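PDB 5EVH: SnoaL-like domain-containing protein from Kribbella flavida, which is of unknown function but belongs to the SnoaL-like family of the NTF2 clan, whose cone-shaped alpha+beta fold often encloses a ligand pocket or active site. Local coordinates for residues A[75-80]-A[93-98]; A[11-16]-A[64-69]; A[29-34]-A[45-50]. All coordinates share one frame; numbering follows the deposited sequence.

How the interactions relate
Interaction 1 is the buried one. It pairs two central strands of the sheet, mainly through backbone hydrogen bonds, and adds a tyrosine-glutamate bond on the face toward helix 7-20. Interaction 2 lies at the surface. There the same helix meets the edge strand 61-71 through a few apolar contacts and a water. The two touch: strand 61-71 hydrogen-bonds to strand 75-84, and the rings of His16 and Tyr80 meet. Both also reach the second subunit. Interaction 3 is partly buried and about 16 Å, centre to centre, from interaction 1. It ties a chain corner to the start of helix 47-58, and meets interaction 2 where Tyr15 packs on Phe50 and Val31.

Interaction 1: A[75-80]-A[93-98]; sequences TALLMY and AEHLTV
Tyr80 OH donates a 2.7 Å hydrogen bond to Glu94 OE2, joining two buried side chains on one face of an antiparallel hairpin. The hydroxyl meets OE2 from above the carboxylate plane, and the ring and carboxylate planes stand 89° apart. The glutamate chain is extended beyond CG (chi2 175°), which carries the carboxylate to the tyrosine. An alanine in place of Glu94 would probably leave the buried Tyr80 hydroxyl without this acceptor and open a gap beside the ring edge at CE1. Leu78 lies side by side with Glu94, and its CD2 is 4.2 Å from Leu96 CD1. This buried group on the helix side is the close part. Four backbone hydrogen bonds link Ala76 with Leu96 and Leu78 with Glu94. The other face is looser toward the open end of the hairpin, at Thr75 and Thr97. There Thr75 and His95 are partly exposed, and a water bridges Thr75 OG1, at 2.8 Å, and His95 NE2. Leu77 CD1 packs on His95 CB at 3.8 Å. The second subunit covers part of this Leu77 and His95 face. On the Glu94 face, Ala12 of helix 7-20 covers Ala76, Leu78 and Leu96. Strands 61-71 and 102-109 flank strands 75-84 and 92-99, respectively.

Interaction 2: A[11-16]-A[64-69]; sequences TALAYH and SAVLSA
A water is the sole polar link between His16 and Ser64, as no direct hydrogen bond joins segments 11-16 and 64-69. The contact belongs to the NTF2-like fold, in which a helix packs on a curved sheet. The axes of segments 11-16 and 64-69 run nearly antiparallel, at 161°, and come no closer than 11.3 Å. Only side chains span the gap. Leu13 CD2 reaches Ala69 CB at 4.3 Å and lies nearly as close to Val66 CG2. These are light apolar contacts at a partly exposed margin. The strand carries a classic beta bulge, with Leu67 and Ser68 both opposite Met79 of strand 75-84. Leu67 packs on Arg107 of the second subunit, and Ser68 on His95 of the second subunit. The imidazole of His16 is buried, and its ring also meets that of Tyr80. Its CG is anti to the backbone N (chi1 178°), which starts the ring out toward the strand. The Val66 side chain comes the other way alongside it. Val66 CG2 lies 3.8 Å from His16 NE2. At the ring edge, in its plane, the bridging water is 2.7 Å from His16 NE2 and 2.8 Å from Ser64 OG.

Interaction 3: A[29-34]-A[45-50]; sequences RHVAGG and DGADAF
The backbones meet where the chain turns a corner at Gly33 and Gly34 and passes the start of helix 47-58. Ala47 N donates a 3.0 Å hydrogen bond to Gly33 O. The N-H lies above the carbonyl plane, 44° out of it. Gly46 CA makes a further C-H...O contact to the same oxygen at 3.4 Å, so Gly33 O is met by two neighbouring residues. Gly46 holds the N-cap position with phi 97°, where a CB would jam against the carbonyl oxygen of Asp45. Its own carbonyl accepts the first helical bond, from Phe50 N. Among the side chains, Ala47 CB points toward the corner and packs 3.8 Å from Ala32 O and 4.2 Å from Val31 CG1. Val31 CG2 approaches Phe50 CE2 at 4.0 Å, and the two side chains cross obliquely. The Phe50 ring also touches Ile35 and Cys37 of strand 35-39. At the exposed end, a water bridges Gly34 O and Asp45 OD1. Asp45 OD2 forms a salt bridge with Arg43. The arrangement is a helix start with glycine at the N-cap, whose first turn also bonds a carbonyl of the preceding corner, within an NTF2-like fold whose helices pack against the curved sheet.

Interaction 1: A[75-80]-A[93-98]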
loop_
_atom_site.group_PDB
_atom_site.type_symbol
_atom_site.label_atom_id
_atom_site.label_comp_id
_atom_site.label_asym_id
_atom_site.label_seq_id
_atom_site.Cartn_x
_atom_site.Cartn_y
_atom_site.Cartn_z
ATOM N N THR A 75 12.532 -5.130 9.777
ATOM C CA THR A 75 11.450 -4.467 9.047
ATOM C C THR A 75 10.415 -5.488 8.660
ATOM O O THR A 75 10.703 -6.693 8.553
ATOM C CB THR A 75 11.892 -3.752 7.752
ATOM O OG1 THR A 75 12.407 -4.708 6.833
ATOM C CG2 THR A 75 12.933 -2.623 8.039
ATOM N N ALA A 76 9.202 -4.983 8.412
ATOM C CA ALA A 76 8.106 -5.822 8.018
ATOM C C ALA A 76 7.284 -5.050 7.005
ATOM O O ALA A 76 7.233 -3.808 7.011
ATOM C CB ALA A 76 7.230 -6.250 9.240
ATOM N N LEU A 77 6.581 -5.804 6.176
ATOM C CA LEU A 77 5.742 -5.225 5.150
ATOM C C LEU A 77 4.448 -6.037 5.136
ATOM O O LEU A 77 4.476 -7.278 5.038
ATOM C CB LEU A 77 6.487 -5.290 3.787
ATOM C CG LEU A 77 5.845 -4.537 2.631
ATOM C CD1 LEU A 77 5.776 -2.996 2.942
ATOM C CD2 LEU A 77 6.677 -4.780 1.320
ATOM N N LEU A 78 3.316 -5.364 5.249
ATOM C CA LEU A 78 2.078 -6.133 5.192
ATOM C C LEU A 78 0.990 -5.374 4.464
ATOM O O LEU A 78 1.037 -4.140 4.316
ATOM C CB LEU A 78 1.566 -6.502 6.546
ATOM C CG LEU A 78 1.602 -5.505 7.636
ATOM C CD1 LEU A 78 0.176 -5.194 7.806
ATOM C CD2 LEU A 78 2.023 -6.305 8.806
HETATM N N MSE A 79 0.051 -6.160 3.945
HETATM C CA MSE A 79 -1.092 -5.567 3.225
HETATM C C MSE A 79 -2.331 -6.286 3.763
HETATM O O MSE A 79 -2.316 -7.533 3.933
HETATM C CB MSE A 79 -0.949 -5.771 1.741
HETATM C CG MSE A 79 -2.210 -5.178 1.018
HETATM SE SE MSE A 79 -2.146 -5.409 -0.939
HETATM C CE MSE A 79 -0.643 -4.133 -1.364
ATOM N N TYR A 80 -3.401 -5.524 4.064
ATOM C CA TYR A 80 -4.598 -6.090 4.658
ATOM C C TYR A 80 -5.810 -5.396 4.058
ATOM O O TYR A 80 -5.756 -4.242 3.634
ATOM C CB TYR A 80 -4.596 -6.004 6.208
ATOM C CG TYR A 80 -4.330 -4.631 6.759
ATOM C CD1 TYR A 80 -3.037 -4.225 7.067
ATOM C CD2 TYR A 80 -5.379 -3.752 6.980
ATOM C CE1 TYR A 80 -2.804 -2.953 7.607
ATOM C CE2 TYR A 80 -5.169 -2.484 7.515
ATOM C CZ TYR A 80 -3.870 -2.094 7.809
ATOM O OH TYR A 80 -3.638 -0.827 8.324
ATOM N N ALA A 93 -1.616 -0.790 3.091
ATOM C CA ALA A 93 -0.327 -1.475 3.202
ATOM C C ALA A 93 0.548 -0.704 4.185
ATOM O O ALA A 93 0.472 0.543 4.242
ATOM C CB ALA A 93 0.390 -1.528 1.818
ATOM N N GLU A 94 1.378 -1.433 4.964
ATOM C CA GLU A 94 2.200 -0.809 5.979
ATOM C C GLU A 94 3.608 -1.328 5.869
ATOM O O GLU A 94 3.824 -2.554 5.753
ATOM C CB GLU A 94 1.716 -1.083 7.465
ATOM C CG GLU A 94 0.360 -0.493 7.709
ATOM C CD GLU A 94 -0.181 -0.862 9.106
ATOM O OE1 GLU A 94 0.541 -1.600 9.782
ATOM O OE2 GLU A 94 -1.298 -0.410 9.503
ATOM N N HIS A 95 4.571 -0.399 5.990
ATOM C CA HIS A 95 5.972 -0.748 6.044
ATOM C C HIS A 95 6.436 -0.351 7.442
ATOM O O HIS A 95 6.336 0.832 7.802
ATOM C CB HIS A 95 6.762 0.001 4.975
ATOM C CG HIS A 95 8.251 -0.213 5.080
ATOM N ND1 HIS A 95 9.168 0.787 4.815
ATOM C CD2 HIS A 95 8.988 -1.328 5.367
ATOM C CE1 HIS A 95 10.404 0.313 4.959
ATOM N NE2 HIS A 95 10.322 -0.963 5.323
ATOM N N LEU A 96 6.905 -1.313 8.241
ATOM C CA LEU A 96 7.230 -1.058 9.653
ATOM C C LEU A 96 8.713 -1.288 9.891
ATOM O O LEU A 96 9.298 -2.248 9.377
ATOM C CB LEU A 96 6.456 -1.996 10.598
ATOM C CG LEU A 96 4.934 -1.904 10.465
ATOM C CD1 LEU A 96 4.480 -2.898 9.410
ATOM C CD2 LEU A 96 4.276 -2.166 11.813
ATOM N N THR A 97 9.308 -0.433 10.708
ATOM C CA THR A 97 10.647 -0.667 11.234
ATOM C C THR A 97 10.513 -0.951 12.708
ATOM O O THR A 97 9.836 -0.205 13.423
ATOM C CB THR A 97 11.525 0.594 11.044
ATOM O OG1 THR A 97 11.503 0.912 9.648
ATOM C CG2 THR A 97 12.924 0.396 11.537
ATOM N N VAL A 98 11.215 -1.974 13.198
ATOM C CA VAL A 98 10.988 -2.452 14.561
ATOM C C VAL A 98 12.339 -2.631 15.224
ATOM O O VAL A 98 13.208 -3.296 14.652
ATOM C CB VAL A 98 10.231 -3.793 14.566
ATOM C CG1 VAL A 98 10.125 -4.307 16.032
ATOM C CG2 VAL A 98 8.839 -3.645 13.817
HETATM O O HOH W 1 11.899 -3.377 4.383
#

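Interaction 2: A[11-16]-A[64-69]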
loop_
_atom_site.group_PDB
_atom_site.type_symbol
_atom_site.label_atom_id
_atom_site.label_comp_id
_atom_site.label_asym_id
_atom_site.label_seq_id
_atom_site.Cartn_x
_atom_site.Cartn_y
_atom_site.Cartn_z
ATOM N N THR A 11 6.149 -8.701 15.672
ATOM C CA THR A 11 5.694 -7.468 16.321
ATOM C C THR A 11 4.605 -6.767 15.502
ATOM O O THR A 11 3.569 -6.317 16.045
ATOM C CB THR A 11 6.897 -6.544 16.522
ATOM O OG1 THR A 11 7.743 -7.151 17.508
ATOM C CG2 THR A 11 6.468 -5.171 16.981
ATOM N N ALA A 12 4.835 -6.643 14.186
ATOM C CA ALA A 12 3.867 -6.016 13.302
ATOM C C ALA A 12 2.512 -6.698 13.394
ATOM O O ALA A 12 1.480 -6.023 13.462
ATOM C CB ALA A 12 4.408 -6.072 11.850
ATOM N N LEU A 13 2.483 -8.057 13.303
ATOM C CA LEU A 13 1.197 -8.762 13.355
ATOM C C LEU A 13 0.560 -8.693 14.769
ATOM O O LEU A 13 -0.665 -8.682 14.885
ATOM C CB LEU A 13 1.366 -10.222 12.936
ATOM C CG LEU A 13 1.770 -10.390 11.445
ATOM C CD1 LEU A 13 2.070 -11.891 11.165
ATOM C CD2 LEU A 13 0.604 -9.904 10.587
ATOM N N ALA A 14 1.365 -8.699 15.842
ATOM C CA ALA A 14 0.795 -8.587 17.200
ATOM C C ALA A 14 0.131 -7.222 17.391
ATOM O O ALA A 14 -0.990 -7.131 17.926
ATOM C CB ALA A 14 1.906 -8.820 18.241
ATOM N N TYR A 15 0.815 -6.165 16.914
ATOM C CA TYR A 15 0.271 -4.811 16.861
ATOM C C TYR A 15 -1.014 -4.790 16.037
ATOM O O TYR A 15 -2.056 -4.310 16.488
ATOM C CB TYR A 15 1.328 -3.876 16.226
ATOM C CG TYR A 15 0.712 -2.580 15.844
ATOM C CD1 TYR A 15 0.465 -1.599 16.832
ATOM C CD2 TYR A 15 0.332 -2.335 14.535
ATOM C CE1 TYR A 15 -0.158 -0.416 16.484
ATOM C CE2 TYR A 15 -0.263 -1.151 14.187
ATOM C CZ TYR A 15 -0.529 -0.223 15.187
ATOM O OH TYR A 15 -1.133 0.946 14.865
ATOM N N HIS A 16 -0.968 -5.376 14.841
ATOM C CA HIS A 16 -2.124 -5.316 13.953
ATOM C C HIS A 16 -3.323 -6.008 14.589
ATOM O O HIS A 16 -4.450 -5.518 14.546
ATOM C CB HIS A 16 -1.748 -6.002 12.633
ATOM C CG HIS A 16 -2.863 -6.043 11.647
ATOM N ND1 HIS A 16 -3.229 -4.939 10.901
ATOM C CD2 HIS A 16 -3.713 -7.047 11.296
ATOM C CE1 HIS A 16 -4.249 -5.272 10.115
ATOM N NE2 HIS A 16 -4.563 -6.535 10.344
ATOM N N SER A 64 -11.578 -7.107 8.833
ATOM C CA SER A 64 -10.276 -6.954 8.158
ATOM C C SER A 64 -9.737 -8.345 7.904
ATOM O O SER A 64 -10.173 -9.306 8.530
ATOM C CB SER A 64 -9.243 -6.166 8.992
ATOM O OG SER A 64 -8.945 -6.865 10.225
ATOM N N ALA A 65 -8.711 -8.440 7.053
ATOM C CA ALA A 65 -8.049 -9.705 6.780
ATOM C C ALA A 65 -6.690 -9.367 6.241
ATOM O O ALA A 65 -6.592 -8.502 5.373
ATOM C CB ALA A 65 -8.838 -10.533 5.744
ATOM N N VAL A 66 -5.664 -10.049 6.737
ATOM C CA VAL A 66 -4.301 -9.880 6.203
ATOM C C VAL A 66 -4.220 -10.571 4.851
ATOM O O VAL A 66 -4.642 -11.724 4.712
ATOM C CB VAL A 66 -3.290 -10.466 7.196
ATOM C CG1 VAL A 66 -1.832 -10.384 6.611
ATOM C CG2 VAL A 66 -3.318 -9.613 8.515
ATOM N N LEU A 67 -3.777 -9.853 3.829
ATOM C CA LEU A 67 -3.623 -10.415 2.484
ATOM C C LEU A 67 -2.219 -10.920 2.235
ATOM O O LEU A 67 -2.037 -11.902 1.472
ATOM C CB LEU A 67 -3.971 -9.359 1.425
ATOM C CG LEU A 67 -5.373 -8.761 1.635
ATOM C CD1 LEU A 67 -5.669 -7.667 0.570
ATOM C CD2 LEU A 67 -6.460 -9.811 1.578
ATOM N N SER A 68 -1.214 -10.279 2.859
ATOM C CA SER A 68 0.177 -10.653 2.600
ATOM C C SER A 68 1.009 -10.045 3.711
ATOM O O SER A 68 0.685 -8.949 4.166
ATOM C CB SER A 68 0.621 -10.095 1.223
ATOM O OG SER A 68 1.938 -10.533 0.882
ATOM N N ALA A 69 2.029 -10.766 4.185
ATOM C CA ALA A 69 2.865 -10.232 5.259
ATOM C C ALA A 69 4.228 -10.888 5.198
ATOM O O ALA A 69 4.287 -12.120 5.139
ATOM C CB ALA A 69 2.219 -10.514 6.634
HETATM O O HOH W 2 -6.615 -8.242 9.684
#

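Interaction 3: A[29-34]-A[45-50]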
loop_
_atom_site.group_PDB
_atom_site.type_symbol
_atom_site.label_atom_id
_atom_site.label_comp_id
_atom_site.label_asym_id
_atom_site.label_seq_id
_atom_site.Cartn_x
_atom_site.Cartn_y
_atom_site.Cartn_z
ATOM N N ARG A 29 1.675 -1.017 23.348
ATOM C CA ARG A 29 2.878 -1.665 23.859
ATOM C C ARG A 29 3.912 -1.840 22.781
ATOM O O ARG A 29 5.091 -2.031 23.097
ATOM C CB ARG A 29 2.605 -3.092 24.398
ATOM C CG ARG A 29 1.736 -3.245 25.591
ATOM C CD ARG A 29 1.680 -4.781 25.933
ATOM N NE ARG A 29 0.763 -4.994 27.036
ATOM C CZ ARG A 29 0.263 -6.171 27.363
ATOM N NH1 ARG A 29 0.593 -7.294 26.658
ATOM N NH2 ARG A 29 -0.574 -6.230 28.378
ATOM N N HIS A 30 3.472 -1.972 21.521
ATOM C CA HIS A 30 4.395 -2.278 20.457
ATOM C C HIS A 30 4.854 -1.043 19.713
ATOM O O HIS A 30 5.515 -1.187 18.688
ATOM C CB HIS A 30 3.721 -3.231 19.471
ATOM C CG HIS A 30 3.346 -4.533 20.081
ATOM N ND1 HIS A 30 4.272 -5.546 20.280
ATOM C CD2 HIS A 30 2.152 -5.004 20.527
ATOM C CE1 HIS A 30 3.652 -6.602 20.802
ATOM N NE2 HIS A 30 2.367 -6.304 20.966
ATOM N N VAL A 31 4.536 0.151 20.211
ATOM C CA VAL A 31 4.831 1.418 19.532
ATOM C C VAL A 31 5.930 2.155 20.296
ATOM O O VAL A 31 5.805 2.381 21.512
ATOM C CB VAL A 31 3.570 2.288 19.456
ATOM C CG1 VAL A 31 3.926 3.729 18.924
ATOM C CG2 VAL A 31 2.515 1.593 18.562
ATOM N N ALA A 32 6.972 2.593 19.596
ATOM C CA ALA A 32 8.007 3.383 20.271
ATOM C C ALA A 32 7.499 4.780 20.653
ATOM O O ALA A 32 6.720 5.400 19.936
ATOM C CB ALA A 32 9.234 3.532 19.385
ATOM N N GLY A 33 7.972 5.304 21.785
ATOM C CA GLY A 33 7.586 6.675 22.162
ATOM C C GLY A 33 7.870 7.705 21.091
ATOM O O GLY A 33 7.127 8.693 20.941
ATOM N N GLY A 34 8.963 7.531 20.347
ATOM C CA GLY A 34 9.313 8.492 19.314
ATOM C C GLY A 34 8.917 8.010 17.911
ATOM O O GLY A 34 9.575 8.402 16.943
ATOM N N ASP A 45 4.322 12.510 14.495
ATOM C CA ASP A 45 5.480 12.223 15.343
ATOM C C ASP A 45 5.092 11.934 16.783
ATOM O O ASP A 45 4.461 12.768 17.441
ATOM C CB ASP A 45 6.462 13.414 15.342
ATOM C CG ASP A 45 7.315 13.471 14.070
ATOM O OD1 ASP A 45 8.277 12.672 13.945
ATOM O OD2 ASP A 45 7.030 14.319 13.201
ATOM N N GLY A 46 5.550 10.807 17.305
ATOM C CA GLY A 46 5.406 10.554 18.725
ATOM C C GLY A 46 4.198 9.685 19.010
ATOM O O GLY A 46 3.183 9.721 18.300
ATOM N N ALA A 47 4.316 8.868 20.050
ATOM C CA ALA A 47 3.263 7.914 20.369
ATOM C C ALA A 47 1.929 8.595 20.668
ATOM O O ALA A 47 0.871 8.035 20.339
ATOM C CB ALA A 47 3.698 7.040 21.548
ATOM N N ASP A 48 1.935 9.777 21.318
ATOM C CA ASP A 48 0.662 10.456 21.597
ATOM C C ASP A 48 -0.088 10.841 20.317
ATOM O O ASP A 48 -1.307 10.606 20.189
ATOM C CB ASP A 48 0.893 11.711 22.442
ATOM C CG ASP A 48 1.211 11.383 23.893
ATOM O OD1 ASP A 48 0.922 10.246 24.316
ATOM O OD2 ASP A 48 1.741 12.266 24.611
ATOM N N ALA A 49 0.592 11.546 19.405
ATOM C CA ALA A 49 -0.034 11.871 18.125
ATOM C C ALA A 49 -0.379 10.588 17.361
ATOM O O ALA A 49 -1.409 10.514 16.671
ATOM C CB ALA A 49 0.893 12.760 17.294
ATOM N N PHE A 50 0.470 9.568 17.457
ATOM C CA PHE A 50 0.149 8.352 16.713
ATOM C C PHE A 50 -1.166 7.756 17.232
ATOM O O PHE A 50 -2.042 7.354 16.456
ATOM C CB PHE A 50 1.298 7.334 16.832
ATOM C CG PHE A 50 1.070 6.100 16.030
ATOM C CD1 PHE A 50 1.144 6.146 14.637
ATOM C CD2 PHE A 50 0.747 4.884 16.659
ATOM C CE1 PHE A 50 0.900 4.996 13.864
ATOM C CE2 PHE A 50 0.489 3.761 15.915
ATOM C CZ PHE A 50 0.570 3.770 14.514
HETATM O O HOH W 3 9.074 11.102 16.306
#